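Local coordinates for protein cleavage stimulation factor 77 (Encephalitozoon cuniculi, PDB 2UY1) that probably binds mRNA and is likely to act in the 3'-end cleavage of pre-mRNA, at residues B[216-220]-B[231-236]; B[247-251]-B[442-446]. All coordinates share one frame; numbering follows the deposited sequence.

In the fold
Contact 1 (216-220 with 231-236) and contact 2 (247-251 with 442-446) lie about 14 Å apart, centre to centre, in an all-helical array. Contact 1 pairs helix 213-225 with helix 229-242, which follows it in the chain. Helix 247-255 comes next and opens contact 2, whose partner is helix 434-446; its two segments are separated by 190 residues. Contact 1 is thus complete along the chain before contact 2 begins. The contacts share no helix, but they touch. Ser220 OG and Tyr251 OH lie 2.6 Å apart, a probable hydrogen bond. The Phe217 ring packs against both Tyr251 and Phe442. A local hairpin and a long-range crossing meet in one aromatic core.

Contact 1 of 2, residues B[216-220]-B[231-236]; sequences YFFYS and KAKKVV
With chi1 at 175°, Val235 turns CG1 away from its own backbone N, while the Tyr219 ring swings out with chi1 -160° to meet both valine methyls. CG2 of Val235 is the nearer, 3.7 Å from Tyr219 CD2, and CG1 follows at 4.0 Å from the same atom. The valine branch stands roughly perpendicular to the run of the tyrosine side chain. CG1 of Val235 also reaches Tyr216 CD1 at 4.0 Å, and it is thereby wedged between the two tyrosines, one helical turn apart. Tyr216 CD1 lies 3.3 Å from the backbone O of Val235, which approaches the ring obliquely. The Tyr216 hydroxyl is hydrogen-bonded to the backbone O of Phe210.

Further along, Lys231 bends at its last torsion, and its CE comes within 3.4 Å of Tyr219 OH. The chain end, CE with NZ just behind it, lies obliquely across the tyrosine tip. The hydroxyl itself is hydrogen-bonded to His199 ND1 of helix 193-208.

At the other edge the backbones come near. Ser220 CA and Ala232 CA are 4.3 Å apart, and Ala232 CB rests 3.5 Å from Ser220 O. The small side chains permit this approach. Ser220 OG lies against Val236 CG2 and is satisfied by Tyr251 OH.

The axes run at 175° with a short link between the helices. This is an antiparallel helical hairpin, as in the TPR-like HAT repeats of the suppressor of forked family.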
loop_
_atom_site.group_PDB
_atom_site.type_symbol
_atom_site.label_atom_id
_atom_site.label_comp_id
_atom_site.label_asym_id
_atom_site.label_seq_id
_atom_site.Cartn_x
_atom_site.Cartn_y
_atom_site.Cartn_z
ATOM N N TYR B 216 -17.379 -28.039 -9.969
ATOM C CA TYR B 216 -17.860 -29.018 -8.988
ATOM C C TYR B 216 -18.375 -28.280 -7.778
ATOM O O TYR B 216 -19.388 -28.677 -7.208
ATOM C CB TYR B 216 -16.740 -30.009 -8.610
ATOM C CG TYR B 216 -16.246 -30.779 -9.803
ATOM C CD1 TYR B 216 -16.829 -32.005 -10.163
ATOM C CD2 TYR B 216 -15.244 -30.247 -10.640
ATOM C CE1 TYR B 216 -16.405 -32.712 -11.331
ATOM C CE2 TYR B 216 -14.825 -30.935 -11.785
ATOM C CZ TYR B 216 -15.407 -32.152 -12.113
ATOM O OH TYR B 216 -14.965 -32.850 -13.220
ATOM N N PHE B 217 -17.682 -27.222 -7.367
ATOM C CA PHE B 217 -18.183 -26.376 -6.260
ATOM C C PHE B 217 -19.527 -25.697 -6.643
ATOM O O PHE B 217 -20.400 -25.588 -5.793
ATOM C CB PHE B 217 -17.129 -25.338 -5.818
ATOM C CG PHE B 217 -17.687 -24.218 -4.899
ATOM C CD1 PHE B 217 -17.611 -24.338 -3.523
ATOM C CD2 PHE B 217 -18.313 -23.059 -5.453
ATOM C CE1 PHE B 217 -18.099 -23.298 -2.673
ATOM C CE2 PHE B 217 -18.854 -22.040 -4.644
ATOM C CZ PHE B 217 -18.774 -22.165 -3.237
ATOM N N PHE B 218 -19.668 -25.212 -7.895
ATOM C CA PHE B 218 -20.928 -24.561 -8.337
ATOM C C PHE B 218 -22.146 -25.488 -8.157
ATOM O O PHE B 218 -23.158 -25.116 -7.547
ATOM C CB PHE B 218 -20.933 -24.189 -9.825
ATOM C CG PHE B 218 -19.914 -23.160 -10.255
ATOM C CD1 PHE B 218 -19.307 -22.258 -9.364
ATOM C CD2 PHE B 218 -19.630 -23.043 -11.608
ATOM C CE1 PHE B 218 -18.369 -21.296 -9.815
ATOM C CE2 PHE B 218 -18.722 -22.092 -12.055
ATOM C CZ PHE B 218 -18.080 -21.231 -11.154
ATOM N N TYR B 219 -22.033 -26.698 -8.698
ATOM C CA TYR B 219 -23.078 -27.739 -8.585
ATOM C C TYR B 219 -23.288 -28.205 -7.165
ATOM O O TYR B 219 -24.435 -28.356 -6.712
ATOM C CB TYR B 219 -22.746 -28.939 -9.493
ATOM C CG TYR B 219 -23.929 -29.848 -9.832
ATOM C CD1 TYR B 219 -25.233 -29.373 -9.776
ATOM C CD2 TYR B 219 -23.730 -31.137 -10.313
ATOM C CE1 TYR B 219 -26.311 -30.162 -10.142
ATOM C CE2 TYR B 219 -24.804 -31.970 -10.637
ATOM C CZ TYR B 219 -26.072 -31.489 -10.567
ATOM O OH TYR B 219 -27.137 -32.311 -10.894
ATOM N N SER B 220 -22.204 -28.467 -6.444
ATOM C CA SER B 220 -22.329 -28.861 -5.043
ATOM C C SER B 220 -23.202 -27.845 -4.277
ATOM O O SER B 220 -24.121 -28.221 -3.525
ATOM C CB SER B 220 -20.924 -28.958 -4.417
ATOM O OG SER B 220 -21.003 -29.149 -2.997
ATOM N N LYS B 231 -26.169 -35.895 -2.811
ATOM C CA LYS B 231 -25.756 -35.800 -4.226
ATOM C C LYS B 231 -24.576 -34.839 -4.373
ATOM O O LYS B 231 -23.655 -35.110 -5.127
ATOM C CB LYS B 231 -26.938 -35.423 -5.150
ATOM C CG LYS B 231 -26.657 -35.566 -6.665
ATOM C CD LYS B 231 -27.941 -35.483 -7.549
ATOM C CE LYS B 231 -27.627 -35.071 -9.009
ATOM N NZ LYS B 231 -26.256 -35.532 -9.589
ATOM N N ALA B 232 -24.571 -33.744 -3.611
ATOM C CA ALA B 232 -23.442 -32.791 -3.654
ATOM C C ALA B 232 -22.102 -33.451 -3.293
ATOM O O ALA B 232 -21.073 -33.171 -3.932
ATOM C CB ALA B 232 -23.707 -31.594 -2.729
ATOM N N LYS B 233 -22.117 -34.312 -2.260
ATOM C CA LYS B 233 -20.883 -34.946 -1.733
ATOM C C LYS B 233 -20.270 -35.844 -2.766
ATOM O O LYS B 233 -19.061 -35.953 -2.882
ATOM C CB LYS B 233 -21.184 -35.777 -0.470
ATOM C CG LYS B 233 -19.924 -36.399 0.221
ATOM C CD LYS B 233 -20.232 -36.752 1.685
ATOM C CE LYS B 233 -19.047 -37.319 2.457
ATOM N NZ LYS B 233 -19.204 -37.216 3.991
ATOM N N LYS B 234 -21.133 -36.491 -3.535
ATOM C CA LYS B 234 -20.700 -37.369 -4.586
ATOM C C LYS B 234 -20.073 -36.582 -5.727
ATOM O O LYS B 234 -19.051 -37.012 -6.273
ATOM C CB LYS B 234 -21.858 -38.287 -5.048
ATOM C CG LYS B 234 -22.040 -39.518 -4.127
ATOM C CD LYS B 234 -23.330 -39.525 -3.289
ATOM C CE LYS B 234 -23.797 -40.977 -2.962
ATOM N NZ LYS B 234 -24.770 -41.061 -1.782
ATOM N N VAL B 235 -20.671 -35.425 -6.060
ATOM C CA VAL B 235 -20.129 -34.491 -7.113
ATOM C C VAL B 235 -18.705 -33.991 -6.731
ATOM O O VAL B 235 -17.849 -33.846 -7.597
ATOM C CB VAL B 235 -21.067 -33.250 -7.361
ATOM C CG1 VAL B 235 -20.437 -32.246 -8.342
ATOM C CG2 VAL B 235 -22.431 -33.667 -7.890
ATOM N N VAL B 236 -18.483 -33.745 -5.438
ATOM C CA VAL B 236 -17.188 -33.262 -4.932
ATOM C C VAL B 236 -16.130 -34.344 -4.985
ATOM O O VAL B 236 -14.996 -34.081 -5.428
ATOM C CB VAL B 236 -17.239 -32.701 -3.506
ATOM C CG1 VAL B 236 -15.840 -32.251 -3.077
ATOM C CG2 VAL B 236 -18.204 -31.527 -3.417
#

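Contact 2 of 2, residues B[247-251]-B[442-446]; sequences FLSLY and FLDSF
Phe446 packs its ring against Phe247, Leu250 and Tyr251. The setting is a near-perpendicular helix-helix crossing (84°), where helix 434-446 packs across the start of helix 247-255, in a fold consistent with the TPR-like HAT repeats of the family.

Phe446 can be followed outward. Its CB meets Leu250 CD1 at 3.8 Å. CG stands anti to the carbonyl carbon (chi1 -67°), which sends the ring toward helix 247-255. CG still touches the leucine methyl. Leu250 CB sits 3.8 Å from the ring centroid, almost exactly over the middle of one face, a CH-pi contact. CD2 and CE2 form the edge that meets Phe247. CE2 is 3.6 Å from Phe247 CE1, over the face of that ring, and the planes are turned by 75°. The pair is an offset edge-to-face stack. CE1 lies near the Leu250 carbonyl, and CZ ends against the backbone of Tyr251.

Phe247 is held from other sides too. Its edge faces the backbone N of Leu443 and Phe442 CB, and Leu443 CD1 touches its CD1.

A second offset edge-to-face pair flanks the first. Here the edge of Tyr251 points to the face of Phe442, with centroids 5.6 Å apart. The Tyr251 hydroxyl is hydrogen-bonded to Glu221 OE2 of helix 213-225. Phe442 also packs edge-to-face with an aromatic ring of another chain, which places this core beside the chain-chain interface.

The Phe446 ring ends at CZ, 3.4 Å from Tyr251 N and 3.9 Å from Tyr251 CB.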
loop_
_atom_site.group_PDB
_atom_site.type_symbol
_atom_site.label_atom_id
_atom_site.label_comp_id
_atom_site.label_asym_id
_atom_site.label_seq_id
_atom_site.Cartn_x
_atom_site.Cartn_y
_atom_site.Cartn_z
ATOM N N PHE B 247 -8.155 -26.860 -3.154
ATOM C CA PHE B 247 -9.495 -26.268 -2.828
ATOM C C PHE B 247 -10.618 -27.305 -2.533
ATOM O O PHE B 247 -11.289 -27.246 -1.484
ATOM C CB PHE B 247 -9.978 -25.275 -3.932
ATOM C CG PHE B 247 -11.341 -24.700 -3.666
ATOM C CD1 PHE B 247 -11.480 -23.454 -2.996
ATOM C CD2 PHE B 247 -12.499 -25.392 -4.027
ATOM C CE1 PHE B 247 -12.739 -22.937 -2.741
ATOM C CE2 PHE B 247 -13.762 -24.889 -3.752
ATOM C CZ PHE B 247 -13.893 -23.652 -3.095
ATOM N N LEU B 248 -10.858 -28.203 -3.494
ATOM C CA LEU B 248 -12.001 -29.119 -3.406
ATOM C C LEU B 248 -11.867 -30.098 -2.274
ATOM O O LEU B 248 -12.872 -30.535 -1.749
ATOM C CB LEU B 248 -12.248 -29.887 -4.740
ATOM C CG LEU B 248 -13.130 -29.279 -5.818
ATOM C CD1 LEU B 248 -13.335 -30.321 -6.912
ATOM C CD2 LEU B 248 -14.484 -28.841 -5.337
ATOM N N SER B 249 -10.631 -30.439 -1.883
ATOM C CA SER B 249 -10.418 -31.289 -0.694
ATOM C C SER B 249 -10.695 -30.557 0.606
ATOM O O SER B 249 -11.228 -31.159 1.554
ATOM C CB SER B 249 -9.015 -31.908 -0.694
ATOM O OG SER B 249 -8.828 -32.714 -1.880
ATOM N N LEU B 250 -10.309 -29.275 0.665
ATOM C CA LEU B 250 -10.596 -28.432 1.822
ATOM C C LEU B 250 -12.090 -28.193 2.031
ATOM O O LEU B 250 -12.598 -28.244 3.175
ATOM C CB LEU B 250 -9.818 -27.087 1.734
ATOM C CG LEU B 250 -8.285 -27.112 1.725
ATOM C CD1 LEU B 250 -7.718 -25.717 1.981
ATOM C CD2 LEU B 250 -7.723 -28.041 2.761
ATOM N N TYR B 251 -12.786 -27.917 0.924
ATOM C CA TYR B 251 -14.224 -27.824 0.907
ATOM C C TYR B 251 -14.925 -29.173 1.260
ATOM O O TYR B 251 -15.851 -29.241 2.059
ATOM C CB TYR B 251 -14.610 -27.362 -0.481
ATOM C CG TYR B 251 -16.094 -27.295 -0.798
ATOM C CD1 TYR B 251 -16.842 -26.134 -0.484
ATOM C CD2 TYR B 251 -16.740 -28.332 -1.476
ATOM C CE1 TYR B 251 -18.203 -26.035 -0.804
ATOM C CE2 TYR B 251 -18.143 -28.219 -1.797
ATOM C CZ TYR B 251 -18.841 -27.073 -1.466
ATOM O OH TYR B 251 -20.184 -26.944 -1.783
ATOM N N PHE B 442 -15.184 -18.727 -0.486
ATOM C CA PHE B 442 -14.647 -19.893 0.155
ATOM C C PHE B 442 -13.141 -19.868 -0.024
ATOM O O PHE B 442 -12.433 -20.029 0.956
ATOM C CB PHE B 442 -15.267 -21.179 -0.436
ATOM C CG PHE B 442 -16.566 -21.578 0.193
ATOM C CD1 PHE B 442 -16.615 -22.603 1.101
ATOM C CD2 PHE B 442 -17.763 -20.941 -0.163
ATOM C CE1 PHE B 442 -17.811 -22.985 1.705
ATOM C CE2 PHE B 442 -18.946 -21.298 0.433
ATOM C CZ PHE B 442 -18.964 -22.346 1.375
ATOM N N LEU B 443 -12.645 -19.673 -1.269
ATOM C CA LEU B 443 -11.222 -19.601 -1.480
ATOM C C LEU B 443 -10.491 -18.622 -0.566
ATOM O O LEU B 443 -9.423 -18.939 -0.070
ATOM C CB LEU B 443 -10.883 -19.208 -2.929
ATOM C CG LEU B 443 -9.416 -19.105 -3.328
ATOM C CD1 LEU B 443 -8.715 -20.484 -3.141
ATOM C CD2 LEU B 443 -9.353 -18.694 -4.839
ATOM N N ASP B 444 -11.014 -17.411 -0.421
ATOM C CA ASP B 444 -10.286 -16.432 0.389
ATOM C C ASP B 444 -10.218 -16.882 1.823
ATOM O O ASP B 444 -9.299 -16.543 2.548
ATOM C CB ASP B 444 -10.955 -15.074 0.324
ATOM C CG ASP B 444 -10.821 -14.439 -1.019
ATOM O OD1 ASP B 444 -9.944 -14.828 -1.856
ATOM O OD2 ASP B 444 -11.639 -13.562 -1.259
ATOM N N SER B 445 -11.244 -17.605 2.246
ATOM C CA SER B 445 -11.364 -18.059 3.628
ATOM C C SER B 445 -10.395 -19.212 3.917
ATOM O O SER B 445 -9.883 -19.295 5.033
ATOM C CB SER B 445 -12.782 -18.542 3.874
ATOM O OG SER B 445 -13.706 -17.458 3.951
ATOM N N PHE B 446 -10.208 -20.122 2.958
ATOM C CA PHE B 446 -9.279 -21.249 3.150
ATOM C C PHE B 446 -7.859 -20.687 3.138
ATOM O O PHE B 446 -6.992 -21.207 3.855
ATOM C CB PHE B 446 -9.341 -22.310 2.043
ATOM C CG PHE B 446 -10.637 -23.090 1.973
ATOM C CD1 PHE B 446 -11.192 -23.685 3.090
ATOM C CD2 PHE B 446 -11.269 -23.290 0.753
ATOM C CE1 PHE B 446 -12.400 -24.414 3.033
ATOM C CE2 PHE B 446 -12.453 -24.070 0.679
ATOM C CZ PHE B 446 -13.015 -24.609 1.828
#